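PDB 3MPX: FYVE, RhoGEF and PH domain-containing protein 5 from Homo sapiens, which activates the small GTPase CDC42 by exchanging its bound GDP for GTP, the modelled part holding the DH domain and the first PH domain. Local coordinates for residues 220-223 against 224-228; 192-195 against 196-200. All blocks are in the same frame, centred on the assembly; numbering follows the deposited sequence.

Contact 1 (220-223 against 224-228)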
loop_
_atom_site.group_PDB
_atom_site.type_symbol
_atom_site.label_atom_id
_atom_site.label_comp_id
_atom_site.label_asym_id
_atom_site.label_seq_id
_atom_site.Cartn_x
_atom_site.Cartn_y
_atom_site.Cartn_z
ATOM N N ASN A 220 -2.144 8.139 1.235
ATOM C CA ASN A 220 -0.916 7.880 0.484
ATOM C C ASN A 220 -0.629 6.386 0.327
ATOM O O ASN A 220 -0.251 5.962 -0.777
ATOM C CB ASN A 220 0.289 8.584 1.095
ATOM C CG ASN A 220 1.322 8.853 0.042
ATOM O OD1 ASN A 220 1.128 9.707 -0.833
ATOM N ND2 ASN A 220 2.386 8.063 0.035
ATOM N N LEU A 221 -0.820 5.594 1.420
ATOM C CA LEU A 221 -0.624 4.144 1.410
ATOM C C LEU A 221 -1.525 3.520 0.344
ATOM O O LEU A 221 -1.076 2.653 -0.405
ATOM C CB LEU A 221 -0.896 3.516 2.804
ATOM C CG LEU A 221 -0.649 1.991 2.948
ATOM C CD1 LEU A 221 0.754 1.596 2.481
ATOM C CD2 LEU A 221 -0.849 1.527 4.380
ATOM N N GLN A 222 -2.769 4.016 0.242
ATOM C CA GLN A 222 -3.729 3.568 -0.750
ATOM C C GLN A 222 -3.241 3.913 -2.156
ATOM O O GLN A 222 -3.162 3.002 -2.977
ATOM C CB GLN A 222 -5.131 4.155 -0.472
ATOM C CG GLN A 222 -6.146 3.894 -1.590
ATOM C CD GLN A 222 -7.557 4.059 -1.124
ATOM O OE1 GLN A 222 -8.339 3.103 -1.063
ATOM N NE2 GLN A 222 -7.922 5.278 -0.816
ATOM N N LYS A 223 -2.887 5.198 -2.429
ATOM C CA LYS A 223 -2.404 5.617 -3.756
ATOM C C LYS A 223 -1.291 4.707 -4.251
ATOM O O LYS A 223 -1.420 4.147 -5.340
ATOM C CB LYS A 223 -1.942 7.088 -3.781
ATOM C CG LYS A 223 -3.083 8.098 -3.880
ATOM C CD LYS A 223 -2.640 9.539 -3.600
ATOM C CE LYS A 223 -2.636 9.941 -2.140
ATOM N NZ LYS A 223 -1.675 11.048 -1.865
ATOM N N LEU A 224 -0.259 4.472 -3.398
ATOM C CA LEU A 224 0.906 3.656 -3.734
ATOM C C LEU A 224 0.556 2.184 -3.933
ATOM O O LEU A 224 1.182 1.540 -4.793
ATOM C CB LEU A 224 2.052 3.831 -2.723
ATOM C CG LEU A 224 2.510 5.298 -2.379
ATOM C CD1 LEU A 224 3.783 5.294 -1.532
ATOM C CD2 LEU A 224 2.675 6.196 -3.629
ATOM N N VAL A 225 -0.470 1.653 -3.208
ATOM C CA VAL A 225 -0.859 0.248 -3.403
ATOM C C VAL A 225 -1.559 0.096 -4.775
ATOM O O VAL A 225 -1.235 -0.836 -5.538
ATOM C CB VAL A 225 -1.656 -0.376 -2.229
ATOM C CG1 VAL A 225 -2.254 -1.727 -2.619
ATOM C CG2 VAL A 225 -0.778 -0.539 -0.984
ATOM N N HIS A 226 -2.455 1.052 -5.119
ATOM C CA HIS A 226 -3.157 1.021 -6.399
ATOM C C HIS A 226 -2.218 1.310 -7.593
ATOM O O HIS A 226 -2.375 0.660 -8.641
ATOM C CB HIS A 226 -4.358 1.951 -6.373
ATOM C CG HIS A 226 -5.477 1.418 -5.538
ATOM N ND1 HIS A 226 -6.381 0.500 -6.046
ATOM C CD2 HIS A 226 -5.798 1.679 -4.248
ATOM C CE1 HIS A 226 -7.220 0.232 -5.051
ATOM N NE2 HIS A 226 -6.911 0.920 -3.950
ATOM N N ILE A 227 -1.214 2.219 -7.410
ATOM C CA ILE A 227 -0.227 2.582 -8.446
ATOM C C ILE A 227 0.741 1.427 -8.688
ATOM O O ILE A 227 1.076 1.172 -9.842
ATOM C CB ILE A 227 0.502 3.939 -8.167
ATOM C CG1 ILE A 227 -0.476 5.114 -8.310
ATOM C CG2 ILE A 227 1.741 4.173 -9.067
ATOM C CD1 ILE A 227 -0.093 6.189 -7.567
ATOM N N GLU A 228 1.170 0.707 -7.632
ATOM C CA GLU A 228 2.054 -0.446 -7.817
ATOM C C GLU A 228 1.337 -1.482 -8.686
ATOM O O GLU A 228 1.839 -1.825 -9.741
ATOM C CB GLU A 228 2.502 -1.042 -6.466
#

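Contact 2 (192-195 against 196-200)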
loop_
_atom_site.group_PDB
_atom_site.type_symbol
_atom_site.label_atom_id
_atom_site.label_comp_id
_atom_site.label_asym_id
_atom_site.label_seq_id
_atom_site.Cartn_x
_atom_site.Cartn_y
_atom_site.Cartn_z
ATOM N N ALA A 192 -22.783 -16.895 -7.071
ATOM C CA ALA A 192 -22.801 -16.716 -5.622
ATOM C C ALA A 192 -21.423 -16.177 -5.154
ATOM O O ALA A 192 -21.341 -15.535 -4.106
ATOM C CB ALA A 192 -23.097 -18.041 -4.941
ATOM N N GLU A 193 -20.362 -16.399 -5.964
ATOM C CA GLU A 193 -19.001 -15.950 -5.684
ATOM C C GLU A 193 -18.806 -14.481 -6.090
ATOM O O GLU A 193 -18.094 -13.767 -5.389
ATOM C CB GLU A 193 -17.978 -16.890 -6.346
ATOM C CG GLU A 193 -16.526 -16.704 -5.938
ATOM C CD GLU A 193 -16.076 -17.033 -4.528
ATOM O OE1 GLU A 193 -14.854 -16.918 -4.271
ATOM O OE2 GLU A 193 -16.928 -17.381 -3.678
ATOM N N TYR A 194 -19.447 -14.020 -7.191
ATOM C CA TYR A 194 -19.391 -12.613 -7.640
ATOM C C TYR A 194 -20.044 -11.748 -6.562
ATOM O O TYR A 194 -19.553 -10.660 -6.261
ATOM C CB TYR A 194 -20.120 -12.426 -8.987
ATOM C CG TYR A 194 -20.120 -11.004 -9.522
ATOM C CD1 TYR A 194 -19.200 -10.599 -10.489
ATOM C CD2 TYR A 194 -21.085 -10.084 -9.117
ATOM C CE1 TYR A 194 -19.204 -9.298 -10.992
ATOM C CE2 TYR A 194 -21.103 -8.783 -9.618
ATOM C CZ TYR A 194 -20.144 -8.387 -10.533
ATOM O OH TYR A 194 -20.162 -7.100 -11.008
ATOM N N ASP A 195 -21.142 -12.262 -5.977
ATOM C CA ASP A 195 -21.903 -11.642 -4.904
ATOM C C ASP A 195 -21.068 -11.532 -3.638
ATOM O O ASP A 195 -20.926 -10.431 -3.091
ATOM C CB ASP A 195 -23.203 -12.419 -4.658
ATOM C CG ASP A 195 -24.381 -11.904 -5.470
ATOM O OD1 ASP A 195 -24.169 -11.489 -6.641
ATOM O OD2 ASP A 195 -25.513 -11.893 -4.931
ATOM N N ASN A 196 -20.492 -12.663 -3.203
ATOM C CA ASN A 196 -19.622 -12.763 -2.027
ATOM C C ASN A 196 -18.380 -11.880 -2.132
ATOM O O ASN A 196 -17.980 -11.309 -1.109
ATOM C CB ASN A 196 -19.204 -14.213 -1.805
ATOM C CG ASN A 196 -20.321 -15.119 -1.356
ATOM O OD1 ASN A 196 -21.461 -14.696 -1.115
ATOM N ND2 ASN A 196 -20.008 -16.393 -1.235
ATOM N N THR A 197 -17.773 -11.769 -3.361
ATOM C CA THR A 197 -16.583 -10.946 -3.637
ATOM C C THR A 197 -16.949 -9.467 -3.401
ATOM O O THR A 197 -16.182 -8.747 -2.767
ATOM C CB THR A 197 -15.990 -11.249 -5.040
ATOM O OG1 THR A 197 -15.639 -12.635 -5.120
ATOM C CG2 THR A 197 -14.746 -10.411 -5.357
ATOM N N GLN A 198 -18.147 -9.050 -3.864
ATOM C CA GLN A 198 -18.694 -7.710 -3.681
ATOM C C GLN A 198 -18.862 -7.408 -2.178
ATOM O O GLN A 198 -18.479 -6.322 -1.721
ATOM C CB GLN A 198 -20.041 -7.592 -4.402
ATOM C CG GLN A 198 -19.914 -7.214 -5.865
ATOM C CD GLN A 198 -21.232 -7.217 -6.602
ATOM O OE1 GLN A 198 -22.034 -8.162 -6.521
ATOM N NE2 GLN A 198 -21.426 -6.202 -7.433
ATOM N N GLY A 199 -19.400 -8.383 -1.443
ATOM C CA GLY A 199 -19.615 -8.325 -0.004
ATOM C C GLY A 199 -18.323 -8.214 0.770
ATOM O O GLY A 199 -18.235 -7.417 1.707
ATOM N N ALA A 200 -17.298 -9.011 0.368
ATOM C CA ALA A 200 -15.940 -8.981 0.934
ATOM C C ALA A 200 -15.276 -7.654 0.587
ATOM O O ALA A 200 -14.477 -7.132 1.366
ATOM C CB ALA A 200 -15.113 -10.120 0.369
#

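Contact 1 (220-223 against 224-228)
L224 reaches back one helical turn and lays its CD1 methyl 3.5 Å from ND2 of the N220 amide, the two side chains meeting at a slant. Its CG sits beside the backbone N (chi1 -51°), which also brings that carbon over the carbonyl oxygen of N220, the same oxygen that takes the N-H of L224 at 3.0 Å in a nearly straight bond. On the next flank, CG of Q222 packs against CD2 of the H226 ring at 3.5 Å, while the carbonyl oxygen of Q222 lies at the ring's edge. V225 adds a looser apolar touch, its CG2 standing 4.3 Å from CD1 of L221.

The amide of N220 is held through OD1, which takes a hydrogen bond from F244 N, at the start of strand 244-254, and one from NZ of K223, at a long 3.3 Å, in the carbonyl plane on a lone pair. F244 also packs on L224, K223 and I227, whereas F174 of helix 162-184 meets L221, Q222 and V225. With an alanine in place of L224, the N220 amide and F244 would probably lose their shared apolar neighbour, opening a gap on that flank.

Bonds from L224, V225, H226 and I227 to the carbonyls four residues earlier mark a regular alpha-helix, here 218-230, wedged between a DH helix and the first strand of the PH barrel.

Contact 2 (192-195 against 196-200)
T197 turns its hydroxyl back along the helix to the carbonyl oxygen of E193, OG1 giving its proton to that oxygen at 2.7 Å. The torsion responsible is chi1 of -59°, which sets OG1 beside T197's own backbone N and leaves CG2 pointing the other way. The backbone N of T197 binds the same E193 oxygen at 2.9 Å, and the two donors arrive from opposite faces of the carbonyl plane, so one acceptor is gripped twice by a single residue.

Y194 and Q198 meet side chain to side chain. Y194 swings its ring away from its backbone N (chi1 180°), out along the helix flank, and the extended Q198 chain brings its amide obliquely against the CD2/CE2 side of the ring: OE1 lies 3.3 Å from CE2 and NE2 3.4 Å from the same carbon. Amide and ring planes stand 65° apart, an oblique approach that is neither a stack nor a hydrogen bond. L184 of helix 162-184 touches both residues.

N196 folds its amide back over the carbonyl of A192; the hydrogen bond to that oxygen comes from the backbone N of N196, at 3.1 Å. E193 bends at chi2 and carries its carboxylate into a buried spot, where OE1 accepts from Y183 OH and from the backbone N atoms of V106 and A107.

These are the first two and a half turns of helix 192-214 of the DH domain, its threonine hydroxyl bound to the i-4 carbonyl as is common in helices and its buried glutamate tying it to the chain at V106 and A107 and to Y183 of helix 162-184.

In the fold
Contact 2 comes first along the chain, at the start of helix 192-214 in the DH bundle; contact 1 follows on helix 218-230, the next helix, which lies between that bundle and the PH domain. Their centres are about 24 Å apart and their nearest atoms about 12 Å, so they do not touch. Both rest on helix 162-184: contact 2 through Y183 and L184, contact 1 through F174 and V178. Contact 1 lies about 5 Å from the centre of the chain and also reaches F244 of the PH domain; contact 2 sits about 23 Å out, within the DH domain. Neither includes any of the predicted zinc-binding cysteines, which belong to the unmodelled FYVE finger.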